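Local atomic coordinates of Mypaa.01249.c (Mycobacterium paratuberculosis, PDB entry 3RD5), a protein that is of uncharacterised function but belongs to the short-chain dehydrogenase/reductase family and so is probably an oxidoreductase. Residues L173-E178 with A276-S281; P144-L149 with S265-D270; E178-L183 with P189-A194. One frame throughout, in Å; residues are numbered along the deposited sequence.

How the contacts relate
Moving from the N terminus, the chain first enters contact 2 with the loop 144-149, which follows strand 133-137. Helix 161-185 then supplies 173-178 to contact 1 and 178-183 to contact 3, Glu178 being common to both. Contact 3 closes first, the chain turning straight back into strand 191-195, and it is nested inside the longer loops closed by the other two. Residues 265-270 complete contact 2, and 276-281 complete contact 1, so these two loops cross; they touch where Leu174 packs on Ile147. Contact 3 ties helix 161-185 to the sheet, contact 1 ties it to helix 271-285, and contact 2 joins the loop 144-149 to the one leading into helix 271-285.

Contact 1: L173-E178 with A276-S281; sequences LLFTSE and ALWALS
Phe175 and Trp278 meet rim to rim. Their planes are only 4° apart, but neither ring lies over the other: Phe175 CD1 comes to 3.6 Å from Trp278 CZ3, and the centroids of the phenyl and the six-membered indole ring are 5.7 Å apart. Both side chains have CG anti to the backbone N (chi1 171° for Phe175), which brings the rings together between the helices in parallel but stepped planes, so that the rims approach obliquely. One turn further along helix 161-185, Glu178 lays its aliphatic part against the indole, CG lying 3.6 Å from Trp278 CE3. The chain bends at chi2, and the carboxylate goes to Arg181 and Arg182 in a salt-bridge network. On the other flank Leu174 and Leu277 cross at about a right angle, Leu174 CB touching Leu277 CD2 at 4.0 Å.

Trp278 has further company: NE1 is hydrogen-bonded to Glu282, Arg182 makes a cation-pi contact with the ring, and Phe120 packs edge-to-face with it. Within 276-281, Ser281 OG bonds back to Leu277 O at 2.8 Å, and Ser281 N reaches the same oxygen from the opposite face of its plane. The axes of the two short segments come to 9.9 Å, with directions 100° apart. This is buried helix-helix packing within the alpha/beta Rossmann fold of the short-chain dehydrogenases, where the C-terminal helix lies across helix 161-185.

Contact 2: P144-L149 with S265-D270; sequences PGRINL and SRRAKD. With EDO (1,2-ethanediol), chain C.
Arg267 reaches across to Gly145 and Arg146, and nearly the whole contact can be read along its side chain. From CB the chain runs on to CD, which passes 3.9 Å from Gly145 O. A bend at chi3 (-70°) then turns the guanidinium so that one edge faces this carbonyl. NE donates to Gly145 O at 2.9 Å and NH1 to the same oxygen at 3.1 Å, two nitrogens side-on to one atom. The acceptor lies close to the guanidinium plane; NE is tilted 16° from the carbonyl plane, and NH1 sits well above it. NH1 also comes to 3.5 Å from Pro144 O.

At the tip, NH2 lies over the guanidinium of Arg146, 3.5 Å from Arg146 NH1. In this conformer of Arg146, one of two, its CG lies 3.6 Å from Arg267 NE and the guanidiniums stack, centres 4.0 Å apart and planes at 22°. The partly negative Gly145 O, gripped by two N-H groups, probably eases this like-charge approach, and the paired bonds fix the plane of Arg267. At the other end of 265-270, O1 and O2 of a bound ethanediol, probably from the crystallisation liquor, donate to OD1 and OD2 of Asp270.

The 3-10 segment 267-269 leads to Asp270, the N-cap of helix 271-285, while 144-149 follows strand 133-137 and precedes helix 161-185 in the chain. Ile147 packs on both helices, on Leu170, Leu174 and Met273.

Contact 3: E178-L183 with P189-A194; sequences ELQRRL and PLRALA
The amide of Gln180 faces strand 191-195, and OE1 accepts from Ala192 N at 2.9 Å. The bond is nearly straight at hydrogen (171°), although the donor is tilted 29° from the plane of the amide carbonyl. CG is anti to the backbone N and the chain folds at chi2, which turns the amide toward the strand. Its NE2 takes part in a water bridge to Leu190 O and is also hydrogen-bonded to Thr184, so both ends of the amide are held. On the far side of the helix the guanidinium of Arg181 presents an edge to Glu178: NE donates to OE1 and NH2 to OE2, one nitrogen to each oxygen. Arg182 NE, in one of two conformers, joins them at OE2 at 3.0 Å, from the same face of the carboxylate plane as Arg181 NH2. The two bonds from Arg181 alone would probably favour the charged carboxylate.

Beside the polar link lies apolar packing. Leu179 CD2 touches Ala192 CB at 3.7 Å, and Leu183 CD1 settles against Leu190, 3.6 Å from its O and 4.0 Å from its CB.

The helix and strand segments run nearly antiparallel, at 165° with axes 7.4 Å apart, as the chain leaves helix 161-185 and turns back into the sheet. Strand 191-195 lies between strands 133-137 and 248-251, and Leu179 also packs on Trp278 of helix 271-285.

Contact 1: L173-E178 with A276-S281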
ATOM      1  N   LEU A 173      -5.840   0.897  -6.449  1.00 11.11           N
ATOM      2  CA  LEU A 173      -6.470  -0.260  -7.088  1.00 11.10           C
ATOM      3  C   LEU A 173      -6.082  -0.415  -8.566  1.00 11.78           C
ATOM      4  O   LEU A 173      -5.790  -1.522  -9.032  1.00 12.68           O
ATOM      5  CB  LEU A 173      -8.007  -0.222  -6.908  1.00 12.14           C
ATOM      6  CG  LEU A 173      -8.426  -0.497  -5.477  1.00 12.69           C
ATOM      7  CD1 LEU A 173      -9.925  -0.256  -5.296  1.00 14.69           C
ATOM      8  CD2 LEU A 173      -8.188  -1.984  -5.105  1.00 18.55           C
ATOM      9  N   LEU A 174      -6.106   0.696  -9.299  1.00 11.76           N
ATOM     10  CA  LEU A 174      -5.691   0.677 -10.703  1.00 11.83           C
ATOM     11  C   LEU A 174      -4.226   0.269 -10.820  1.00 12.34           C
ATOM     12  O   LEU A 174      -3.828  -0.414 -11.779  1.00 13.15           O
ATOM     13  CB  LEU A 174      -5.941   2.044 -11.310  1.00 12.32           C
ATOM     14  CG  LEU A 174      -7.403   2.451 -11.494  1.00 12.37           C
ATOM     15  CD1 LEU A 174      -7.481   3.943 -11.852  1.00 14.60           C
ATOM     16  CD2 LEU A 174      -8.116   1.603 -12.566  1.00 14.09           C
ATOM     17  N   PHE A 175      -3.412   0.704  -9.864  1.00 11.50           N
ATOM     18  CA  PHE A 175      -1.989   0.285  -9.740  1.00 11.85           C
ATOM     19  C   PHE A 175      -1.892  -1.226  -9.629  1.00 12.11           C
ATOM     20  O   PHE A 175      -1.118  -1.903 -10.328  1.00 12.97           O
ATOM     21  CB  PHE A 175      -1.367   0.956  -8.520  1.00 11.56           C
ATOM     22  CG  PHE A 175      -0.015   0.440  -8.174  1.00 11.88           C
ATOM     23  CD1 PHE A 175       1.086   0.694  -8.938  1.00 12.55           C
ATOM     24  CD2 PHE A 175       0.136  -0.265  -7.002  1.00 13.83           C
ATOM     25  CE1 PHE A 175       2.339   0.215  -8.567  1.00 13.32           C
ATOM     26  CE2 PHE A 175       1.379  -0.697  -6.602  1.00 14.94           C
ATOM     27  CZ  PHE A 175       2.477  -0.476  -7.414  1.00 15.24           C
ATOM     28  N   THR A 176      -2.678  -1.783  -8.702  1.00 11.47           N
ATOM     29  CA  THR A 176      -2.678  -3.225  -8.461  1.00 12.14           C
ATOM     30  C   THR A 176      -3.085  -4.028  -9.703  1.00 12.96           C
ATOM     31  O   THR A 176      -2.408  -5.006 -10.068  1.00 12.91           O
ATOM     32  CB  THR A 176      -3.600  -3.543  -7.309  1.00 11.81           C
ATOM     33  OG1 THR A 176      -3.144  -2.899  -6.101  1.00 12.49           O
ATOM     34  CG2 THR A 176      -3.721  -5.091  -7.039  1.00 14.39           C
ATOM     35  N   SER A 177      -4.137  -3.604 -10.389  1.00 12.71           N
ATOM     36  CA  SER A 177      -4.601  -4.304 -11.604  0.50 12.93           C
ATOM     37  C   SER A 177      -3.566  -4.266 -12.713  1.00 13.40           C
ATOM     38  O   SER A 177      -3.285  -5.278 -13.351  1.00 13.98           O
ATOM     39  CB  SER A 177      -5.897  -3.682 -12.105  0.50 13.91           C
ATOM     40  OG  SER A 177      -6.951  -3.888 -11.182  0.50 13.67           O
ATOM     41  N   GLU A 178      -2.997  -3.080 -12.966  1.00 13.20           N
ATOM     42  CA  GLU A 178      -2.029  -2.951 -14.050  1.00 13.72           C
ATOM     43  C   GLU A 178      -0.720  -3.644 -13.698  1.00 13.50           C
ATOM     44  O   GLU A 178      -0.111  -4.270 -14.553  1.00 14.70           O
ATOM     45  CB  GLU A 178      -1.829  -1.500 -14.453  1.00 15.01           C
ATOM     46  CG  GLU A 178      -0.793  -1.237 -15.532  1.00 14.79           C
ATOM     47  CD  GLU A 178      -1.110  -1.737 -16.906  1.00 16.47           C
ATOM     48  OE1 GLU A 178      -2.210  -2.256 -17.139  1.00 19.94           O
ATOM     49  OE2 GLU A 178      -0.200  -1.557 -17.772  1.00 20.58           O
ATOM     50  N   ALA A 276      -3.233   3.880 -18.664  1.00 14.33           N
ATOM     51  CA  ALA A 276      -2.900   5.288 -18.857  1.00 13.98           C
ATOM     52  C   ALA A 276      -2.305   5.893 -17.591  1.00 13.56           C
ATOM     53  O   ALA A 276      -1.305   6.615 -17.645  1.00 13.47           O
ATOM     54  CB  ALA A 276      -4.169   6.086 -19.241  1.00 14.85           C
ATOM     55  N   LEU A 277      -2.894   5.558 -16.441  1.00 13.53           N
ATOM     56  CA  LEU A 277      -2.366   6.032 -15.155  1.00 13.61           C
ATOM     57  C   LEU A 277      -0.942   5.521 -14.936  1.00 13.57           C
ATOM     58  O   LEU A 277      -0.100   6.237 -14.401  1.00 13.93           O
ATOM     59  CB  LEU A 277      -3.274   5.613 -13.990  1.00 13.90           C
ATOM     60  CG  LEU A 277      -2.714   5.933 -12.596  1.00 13.22           C
ATOM     61  CD1 LEU A 277      -2.606   7.445 -12.332  1.00 14.22           C
ATOM     62  CD2 LEU A 277      -3.622   5.268 -11.561  1.00 15.29           C
ATOM     63  N   TRP A 278      -0.671   4.272 -15.331  1.00 13.14           N
ATOM     64  CA  TRP A 278       0.672   3.740 -15.218  1.00 13.06           C
ATOM     65  C   TRP A 278       1.676   4.566 -16.002  1.00 13.59           C
ATOM     66  O   TRP A 278       2.767   4.911 -15.501  1.00 13.63           O
ATOM     67  CB  TRP A 278       0.687   2.271 -15.682  1.00 13.32           C
ATOM     68  CG  TRP A 278       1.985   1.591 -15.355  1.00 13.34           C
ATOM     69  CD1 TRP A 278       3.171   1.724 -16.013  1.00 13.97           C
ATOM     70  CD2 TRP A 278       2.252   0.741 -14.219  1.00 13.37           C
ATOM     71  NE1 TRP A 278       4.156   1.037 -15.343  1.00 14.71           N
ATOM     72  CE2 TRP A 278       3.610   0.417 -14.255  1.00 13.51           C
ATOM     73  CE3 TRP A 278       1.453   0.214 -13.182  1.00 14.82           C
ATOM     74  CZ2 TRP A 278       4.210  -0.368 -13.244  1.00 15.42           C
ATOM     75  CZ3 TRP A 278       2.036  -0.549 -12.208  1.00 15.25           C
ATOM     76  CH2 TRP A 278       3.407  -0.857 -12.264  1.00 15.98           C
ATOM     77  N   ALA A 279       1.320   4.936 -17.235  1.00 13.13           N
ATOM     78  CA  ALA A 279       2.192   5.746 -18.065  1.00 13.91           C
ATOM     79  C   ALA A 279       2.456   7.105 -17.432  1.00 13.98           C
ATOM     80  O   ALA A 279       3.597   7.571 -17.362  1.00 15.58           O
ATOM     81  CB  ALA A 279       1.581   5.930 -19.487  1.00 15.17           C
ATOM     82  N   LEU A 280       1.405   7.770 -16.976  1.00 14.14           N
ATOM     83  CA  LEU A 280       1.558   9.050 -16.289  1.00 14.01           C
ATOM     84  C   LEU A 280       2.450   8.905 -15.046  1.00 14.29           C
ATOM     85  O   LEU A 280       3.305   9.763 -14.784  1.00 14.62           O
ATOM     86  CB  LEU A 280       0.194   9.601 -15.925  1.00 14.26           C
ATOM     87  CG  LEU A 280       0.146  10.837 -15.025  1.00 15.00           C
ATOM     88  CD1 LEU A 280       0.938  12.006 -15.543  1.00 15.87           C
ATOM     89  CD2 LEU A 280      -1.312  11.193 -14.714  1.00 16.31           C
ATOM     90  N   SER A 281       2.270   7.810 -14.316  1.00 13.34           N
ATOM     91  CA  SER A 281       3.025   7.581 -13.085  1.00 12.94           C
ATOM     92  C   SER A 281       4.525   7.356 -13.349  1.00 13.66           C
ATOM     93  O   SER A 281       5.400   7.810 -12.581  1.00 14.03           O
ATOM     94  CB  SER A 281       2.427   6.420 -12.287  1.00 13.01           C
ATOM     95  OG  SER A 281       1.073   6.734 -11.912  1.00 13.20           O
TER

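Contact 2: P144-L149 with S265-D270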
ATOM      1  N   PRO A 144     -16.076   6.899  -4.808  1.00 15.26           N
ATOM      2  CA  PRO A 144     -16.360   8.164  -5.528  1.00 15.80           C
ATOM      3  C   PRO A 144     -15.180   8.767  -6.252  1.00 15.85           C
ATOM      4  O   PRO A 144     -15.309   9.858  -6.859  1.00 18.21           O
ATOM      5  CB  PRO A 144     -16.812   9.113  -4.425  1.00 16.49           C
ATOM      6  CG  PRO A 144     -16.126   8.569  -3.165  1.00 16.22           C
ATOM      7  CD  PRO A 144     -16.166   7.069  -3.343  1.00 15.08           C
ATOM      8  N   GLY A 145     -14.021   8.121  -6.156  1.00 15.15           N
ATOM      9  CA  GLY A 145     -12.811   8.679  -6.749  1.00 15.07           C
ATOM     10  C   GLY A 145     -12.853   8.665  -8.273  1.00 14.95           C
ATOM     11  O   GLY A 145     -13.519   7.858  -8.884  1.00 15.87           O
ATOM     12  N   ARG A 146     -12.073   9.557  -8.882  1.00 15.09           N
ATOM     13  CA  ARG A 146     -11.891   9.586 -10.338  0.70 16.22           C
ATOM     14  C   ARG A 146     -10.457  10.003 -10.595  1.00 15.42           C
ATOM     15  O   ARG A 146      -9.924  10.886  -9.926  1.00 17.46           O
ATOM     16  CB  ARG A 146     -12.803  10.630 -11.021  0.70 18.40           C
ATOM     17  CG  ARG A 146     -14.254  10.566 -10.736  0.70 21.84           C
ATOM     18  CD  ARG A 146     -14.939  11.826 -11.315  0.70 26.00           C
ATOM     19  NE  ARG A 146     -16.391  11.718 -11.220  0.70 30.17           N
ATOM     20  CZ  ARG A 146     -17.174  11.053 -12.075  0.70 33.49           C
ATOM     21  NH1 ARG A 146     -16.675  10.425 -13.142  0.70 33.05           N
ATOM     22  NH2 ARG A 146     -18.487  11.030 -11.857  0.70 37.45           N
ATOM     23  N   ILE A 147      -9.827   9.371 -11.562  1.00 14.14           N
ATOM     24  CA  ILE A 147      -8.485   9.773 -12.020  1.00 13.75           C
ATOM     25  C   ILE A 147      -8.593  10.910 -13.006  1.00 14.90           C
ATOM     26  O   ILE A 147      -9.312  10.809 -13.997  1.00 17.22           O
ATOM     27  CB  ILE A 147      -7.749   8.627 -12.701  1.00 13.58           C
ATOM     28  CG1 ILE A 147      -7.641   7.407 -11.802  1.00 13.16           C
ATOM     29  CG2 ILE A 147      -6.352   9.095 -13.174  1.00 14.30           C
ATOM     30  CD1 ILE A 147      -6.981   7.657 -10.418  1.00 15.69           C
ATOM     31  N   ASN A 148      -7.925  12.019 -12.707  1.00 14.62           N
ATOM     32  CA  ASN A 148      -7.822  13.172 -13.614  1.00 14.61           C
ATOM     33  C   ASN A 148      -6.434  13.165 -14.238  1.00 15.34           C
ATOM     34  O   ASN A 148      -5.451  13.564 -13.627  1.00 15.63           O
ATOM     35  CB  ASN A 148      -8.095  14.451 -12.824  1.00 14.44           C
ATOM     36  CG  ASN A 148      -8.295  15.627 -13.706  1.00 17.95           C
ATOM     37  OD1 ASN A 148      -7.536  15.818 -14.684  1.00 19.81           O
ATOM     38  ND2 ASN A 148      -9.335  16.433 -13.397  1.00 19.36           N
ATOM     39  N   LEU A 149      -6.312  12.602 -15.463  1.00 14.89           N
ATOM     40  CA  LEU A 149      -4.999  12.447 -16.089  1.00 15.55           C
ATOM     41  C   LEU A 149      -4.367  13.783 -16.472  1.00 16.28           C
ATOM     42  O   LEU A 149      -3.151  13.883 -16.472  1.00 19.03           O
ATOM     43  CB  LEU A 149      -5.110  11.587 -17.368  1.00 16.16           C
ATOM     44  CG  LEU A 149      -5.490  10.120 -17.158  1.00 15.63           C
ATOM     45  CD1 LEU A 149      -5.808   9.492 -18.549  1.00 17.14           C
ATOM     46  CD2 LEU A 149      -4.362   9.349 -16.422  1.00 18.02           C
ATOM     47  N   SER A 265     -15.157  -0.568  -7.461  1.00 14.22           N
ATOM     48  CA  SER A 265     -15.949   0.293  -8.313  1.00 14.42           C
ATOM     49  C   SER A 265     -15.750   0.006  -9.807  1.00 14.28           C
ATOM     50  O   SER A 265     -14.749  -0.591 -10.231  1.00 15.18           O
ATOM     51  CB  SER A 265     -15.610   1.762  -8.051  1.00 14.70           C
ATOM     52  OG  SER A 265     -14.339   2.091  -8.617  1.00 13.93           O
ATOM     53  N   ARG A 266     -16.709   0.462 -10.607  1.00 15.29           N
ATOM     54  CA  ARG A 266     -16.622   0.336 -12.043  1.00 17.33           C
ATOM     55  C   ARG A 266     -15.374   1.055 -12.563  1.00 15.92           C
ATOM     56  O   ARG A 266     -14.656   0.533 -13.405  1.00 17.51           O
ATOM     57  CB  ARG A 266     -17.880   0.893 -12.701  1.00 19.96           C
ATOM     58  CG  ARG A 266     -19.130   0.092 -12.401  1.00 25.37           C
ATOM     59  CD  ARG A 266     -20.362   0.919 -12.849  1.00 34.27           C
ATOM     60  NE  ARG A 266     -21.618   0.201 -12.630  1.00 41.93           N
ATOM     61  CZ  ARG A 266     -22.804   0.769 -12.396  1.00 48.20           C
ATOM     62  NH1 ARG A 266     -22.936   2.100 -12.316  1.00 50.85           N
ATOM     63  NH2 ARG A 266     -23.878  -0.004 -12.226  1.00 50.30           N
ATOM     64  N   ARG A 267     -15.089   2.249 -12.031  1.00 15.71           N
ATOM     65  CA  ARG A 267     -13.876   2.956 -12.456  1.00 15.10           C
ATOM     66  C   ARG A 267     -12.592   2.222 -12.091  1.00 15.39           C
ATOM     67  O   ARG A 267     -11.601   2.287 -12.805  1.00 15.46           O
ATOM     68  CB  ARG A 267     -13.875   4.395 -11.940  1.00 15.41           C
ATOM     69  CG  ARG A 267     -14.880   5.226 -12.682  1.00 16.53           C
ATOM     70  CD  ARG A 267     -14.762   6.722 -12.443  1.00 21.02           C
ATOM     71  NE  ARG A 267     -15.154   7.113 -11.106  1.00 22.09           N
ATOM     72  CZ  ARG A 267     -16.390   7.426 -10.703  1.00 22.26           C
ATOM     73  NH1 ARG A 267     -16.586   7.845  -9.452  1.00 22.35           N
ATOM     74  NH2 ARG A 267     -17.441   7.364 -11.521  1.00 24.20           N
ATOM     75  N   ALA A 268     -12.590   1.499 -10.976  1.00 13.85           N
ATOM     76  CA  ALA A 268     -11.425   0.674 -10.638  1.00 13.61           C
ATOM     77  C   ALA A 268     -11.225  -0.509 -11.570  1.00 14.70           C
ATOM     78  O   ALA A 268     -10.125  -1.070 -11.599  1.00 16.56           O
ATOM     79  CB  ALA A 268     -11.532   0.175  -9.156  1.00 14.09           C
ATOM     80  N   LYS A 269     -12.253  -0.888 -12.322  1.00 15.55           N
ATOM     81  CA  LYS A 269     -12.180  -1.995 -13.285  1.00 16.36           C
ATOM     82  C   LYS A 269     -11.877  -1.550 -14.702  1.00 17.58           C
ATOM     83  O   LYS A 269     -11.915  -2.370 -15.617  1.00 20.86           O
ATOM     84  CB  LYS A 269     -13.462  -2.850 -13.207  1.00 16.87           C
ATOM     85  CG  LYS A 269     -13.595  -3.512 -11.830  1.00 19.29           C
ATOM     86  CD  LYS A 269     -14.774  -4.457 -11.719  1.00 25.95           C
ATOM     87  CE  LYS A 269     -15.965  -3.849 -11.061  1.00 27.93           C
ATOM     88  NZ  LYS A 269     -17.017  -4.903 -10.811  1.00 31.11           N
ATOM     89  N   ASP A 270     -11.559  -0.270 -14.907  1.00 16.18           N
ATOM     90  CA  ASP A 270     -11.280   0.277 -16.233  1.00 16.68           C
ATOM     91  C   ASP A 270      -9.810   0.005 -16.593  1.00 16.28           C
ATOM     92  O   ASP A 270      -8.893   0.634 -16.066  1.00 16.37           O
ATOM     93  CB  ASP A 270     -11.598   1.773 -16.239  1.00 16.53           C
ATOM     94  CG  ASP A 270     -11.474   2.414 -17.623  1.00 20.65           C
ATOM     95  OD1 ASP A 270     -10.674   1.979 -18.443  1.00 17.74           O
ATOM     96  OD2 ASP A 270     -12.148   3.450 -17.849  1.00 26.86           O
TER
HETATM   97  C1  EDO C 301     -11.750   2.805 -21.507  1.00 41.58           C
HETATM   98  O1  EDO C 301     -10.471   2.847 -20.888  1.00 41.33           O
HETATM   99  C2  EDO C 301     -12.378   4.181 -21.349  1.00 40.95           C
HETATM  100  O2  EDO C 301     -11.876   4.790 -20.150  1.00 37.97           O

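Contact 3: E178-L183 with P189-A194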
ATOM      1  N   GLU A 178      -2.997  -3.080 -12.966  1.00 13.20           N
ATOM      2  CA  GLU A 178      -2.029  -2.951 -14.050  1.00 13.72           C
ATOM      3  C   GLU A 178      -0.720  -3.644 -13.698  1.00 13.50           C
ATOM      4  O   GLU A 178      -0.111  -4.270 -14.553  1.00 14.70           O
ATOM      5  CB  GLU A 178      -1.829  -1.500 -14.453  1.00 15.01           C
ATOM      6  CG  GLU A 178      -0.793  -1.237 -15.532  1.00 14.79           C
ATOM      7  CD  GLU A 178      -1.110  -1.737 -16.906  1.00 16.47           C
ATOM      8  OE1 GLU A 178      -2.210  -2.256 -17.139  1.00 19.94           O
ATOM      9  OE2 GLU A 178      -0.200  -1.557 -17.772  1.00 20.58           O
ATOM     10  N   LEU A 179      -0.307  -3.571 -12.444  1.00 13.01           N
ATOM     11  CA  LEU A 179       0.910  -4.287 -12.003  1.00 13.10           C
ATOM     12  C   LEU A 179       0.696  -5.789 -12.248  1.00 13.79           C
ATOM     13  O   LEU A 179       1.569  -6.472 -12.802  1.00 14.10           O
ATOM     14  CB  LEU A 179       1.211  -4.026 -10.519  1.00 13.69           C
ATOM     15  CG  LEU A 179       2.405  -4.782  -9.951  1.00 13.03           C
ATOM     16  CD1 LEU A 179       3.706  -4.580 -10.755  1.00 14.33           C
ATOM     17  CD2 LEU A 179       2.630  -4.372  -8.502  1.00 14.18           C
ATOM     18  N   GLN A 180      -0.461  -6.340 -11.863  1.00 13.41           N
ATOM     19  CA  GLN A 180      -0.682  -7.751 -12.095  1.00 14.12           C
ATOM     20  C   GLN A 180      -0.664  -8.083 -13.580  1.00 14.64           C
ATOM     21  O   GLN A 180      -0.090  -9.103 -13.984  1.00 14.96           O
ATOM     22  CB  GLN A 180      -1.980  -8.226 -11.439  1.00 14.61           C
ATOM     23  CG  GLN A 180      -2.165  -9.748 -11.597  1.00 14.59           C
ATOM     24  CD  GLN A 180      -1.075 -10.519 -10.913  1.00 15.98           C
ATOM     25  OE1 GLN A 180      -0.922 -10.445  -9.708  1.00 16.32           O
ATOM     26  NE2 GLN A 180      -0.317 -11.309 -11.680  1.00 19.18           N
ATOM     27  N   ARG A 181      -1.281  -7.233 -14.404  1.00 13.63           N
ATOM     28  CA  ARG A 181      -1.280  -7.477 -15.871  1.00 15.64           C
ATOM     29  C   ARG A 181       0.161  -7.563 -16.378  1.00 15.56           C
ATOM     30  O   ARG A 181       0.489  -8.470 -17.176  1.00 17.01           O
ATOM     31  CB  ARG A 181      -2.035  -6.403 -16.604  1.00 16.27           C
ATOM     32  CG  ARG A 181      -2.244  -6.700 -18.073  1.00 17.25           C
ATOM     33  CD  ARG A 181      -2.841  -5.518 -18.799  1.00 19.36           C
ATOM     34  NE  ARG A 181      -1.913  -4.417 -18.956  1.00 21.83           N
ATOM     35  CZ  ARG A 181      -0.913  -4.385 -19.839  1.00 30.11           C
ATOM     36  NH1 ARG A 181      -0.697  -5.416 -20.677  1.00 33.54           N
ATOM     37  NH2 ARG A 181      -0.123  -3.315 -19.925  1.00 31.13           N
ATOM     38  N   ARG A 182       1.013  -6.663 -15.924  1.00 15.19           N
ATOM     39  CA  ARG A 182       2.409  -6.650 -16.345  0.50 15.77           C
ATOM     40  C   ARG A 182       3.209  -7.833 -15.825  1.00 16.65           C
ATOM     41  O   ARG A 182       4.060  -8.382 -16.539  1.00 17.59           O
ATOM     42  CB  ARG A 182       3.037  -5.323 -15.968  0.50 14.61           C
ATOM     43  CG  ARG A 182       2.583  -4.194 -16.879  0.50 12.33           C
ATOM     44  CD  ARG A 182       3.070  -2.863 -16.365  0.50 13.40           C
ATOM     45  NE  ARG A 182       2.777  -1.743 -17.243  0.50 14.10           N
ATOM     46  CZ  ARG A 182       3.670  -1.141 -18.038  0.50 13.40           C
ATOM     47  NH1 ARG A 182       4.906  -1.541 -18.081  0.50 15.87           N
ATOM     48  NH2 ARG A 182       3.331  -0.070 -18.734  0.50 14.12           N
ATOM     49  N   LEU A 183       2.936  -8.250 -14.589  1.00 15.64           N
ATOM     50  CA  LEU A 183       3.621  -9.399 -14.008  1.00 15.91           C
ATOM     51  C   LEU A 183       3.268 -10.636 -14.795  1.00 16.84           C
ATOM     52  O   LEU A 183       4.149 -11.439 -15.143  1.00 18.04           O
ATOM     53  CB  LEU A 183       3.253  -9.556 -12.519  1.00 15.53           C
ATOM     54  CG  LEU A 183       3.801  -8.503 -11.562  1.00 15.31           C
ATOM     55  CD1 LEU A 183       3.173  -8.653 -10.189  1.00 15.90           C
ATOM     56  CD2 LEU A 183       5.363  -8.585 -11.485  1.00 16.78           C
ATOM     57  N   PRO A 189       6.340 -15.000 -11.304  1.00 20.75           N
ATOM     58  CA  PRO A 189       5.484 -15.669 -10.313  1.00 20.67           C
ATOM     59  C   PRO A 189       4.931 -14.712  -9.245  1.00 19.53           C
ATOM     60  O   PRO A 189       4.134 -15.130  -8.405  1.00 20.41           O
ATOM     61  CB  PRO A 189       6.415 -16.695  -9.696  1.00 22.73           C
ATOM     62  CG  PRO A 189       7.734 -16.037  -9.718  1.00 22.35           C
ATOM     63  CD  PRO A 189       7.771 -15.220 -11.008  1.00 21.14           C
ATOM     64  N   LEU A 190       5.338 -13.460  -9.296  1.00 17.75           N
ATOM     65  CA  LEU A 190       4.863 -12.482  -8.308  1.00 16.48           C
ATOM     66  C   LEU A 190       3.405 -12.173  -8.512  1.00 16.01           C
ATOM     67  O   LEU A 190       2.900 -12.173  -9.647  1.00 16.89           O
ATOM     68  CB  LEU A 190       5.664 -11.179  -8.367  1.00 16.85           C
ATOM     69  CG  LEU A 190       7.165 -11.261  -8.101  1.00 18.88           C
ATOM     70  CD1 LEU A 190       7.820  -9.878  -8.346  1.00 21.56           C
ATOM     71  CD2 LEU A 190       7.455 -11.764  -6.693  1.00 21.36           C
ATOM     72  N   ARG A 191       2.734 -11.863  -7.411  1.00 14.65           N
ATOM     73  CA  ARG A 191       1.323 -11.403  -7.430  1.00 14.71           C
ATOM     74  C   ARG A 191       1.234 -10.001  -6.855  1.00 14.53           C
ATOM     75  O   ARG A 191       1.967  -9.634  -5.928  1.00 15.11           O
ATOM     76  CB  ARG A 191       0.400 -12.325  -6.636  1.00 16.33           C
ATOM     77  CG  ARG A 191       0.101 -13.567  -7.351  1.00 19.25           C
ATOM     78  CD  ARG A 191      -0.593 -14.569  -6.434  1.00 21.00           C
ATOM     79  NE  ARG A 191       0.393 -15.268  -5.608  1.00 19.07           N
ATOM     80  CZ  ARG A 191       0.114 -16.317  -4.854  1.00 21.29           C
ATOM     81  NH1 ARG A 191      -1.145 -16.692  -4.671  1.00 21.51           N
ATOM     82  NH2 ARG A 191       1.110 -16.971  -4.264  1.00 24.12           N
ATOM     83  N   ALA A 192       0.293  -9.233  -7.384  1.00 12.87           N
ATOM     84  CA  ALA A 192      -0.123  -7.938  -6.839  1.00 12.48           C
ATOM     85  C   ALA A 192      -1.528  -8.052  -6.304  1.00 12.68           C
ATOM     86  O   ALA A 192      -2.444  -8.440  -7.020  1.00 13.50           O
ATOM     87  CB  ALA A 192      -0.050  -6.845  -7.954  1.00 14.00           C
ATOM     88  N   LEU A 193      -1.701  -7.705  -5.028  1.00 12.58           N
ATOM     89  CA  LEU A 193      -2.975  -7.826  -4.310  1.00 12.47           C
ATOM     90  C   LEU A 193      -3.270  -6.529  -3.626  1.00 12.24           C
ATOM     91  O   LEU A 193      -2.396  -5.681  -3.432  1.00 12.40           O
ATOM     92  CB  LEU A 193      -2.880  -8.950  -3.244  1.00 13.10           C
ATOM     93  CG  LEU A 193      -2.355 -10.298  -3.728  1.00 14.77           C
ATOM     94  CD1 LEU A 193      -2.136 -11.286  -2.555  1.00 18.08           C
ATOM     95  CD2 LEU A 193      -3.318 -10.903  -4.727  1.00 16.53           C
ATOM     96  N   ALA A 194      -4.517  -6.340  -3.224  1.00 12.04           N
ATOM     97  CA  ALA A 194      -4.909  -5.166  -2.457  1.00 12.44           C
ATOM     98  C   ALA A 194      -5.774  -5.569  -1.278  1.00 11.45           C
ATOM     99  O   ALA A 194      -6.347  -6.654  -1.247  1.00 12.41           O
ATOM    100  CB  ALA A 194      -5.658  -4.134  -3.376  1.00 13.00           C
TER
HETATM  101  O   HOH W   1       1.909 -13.633 -11.531  1.00 35.80           O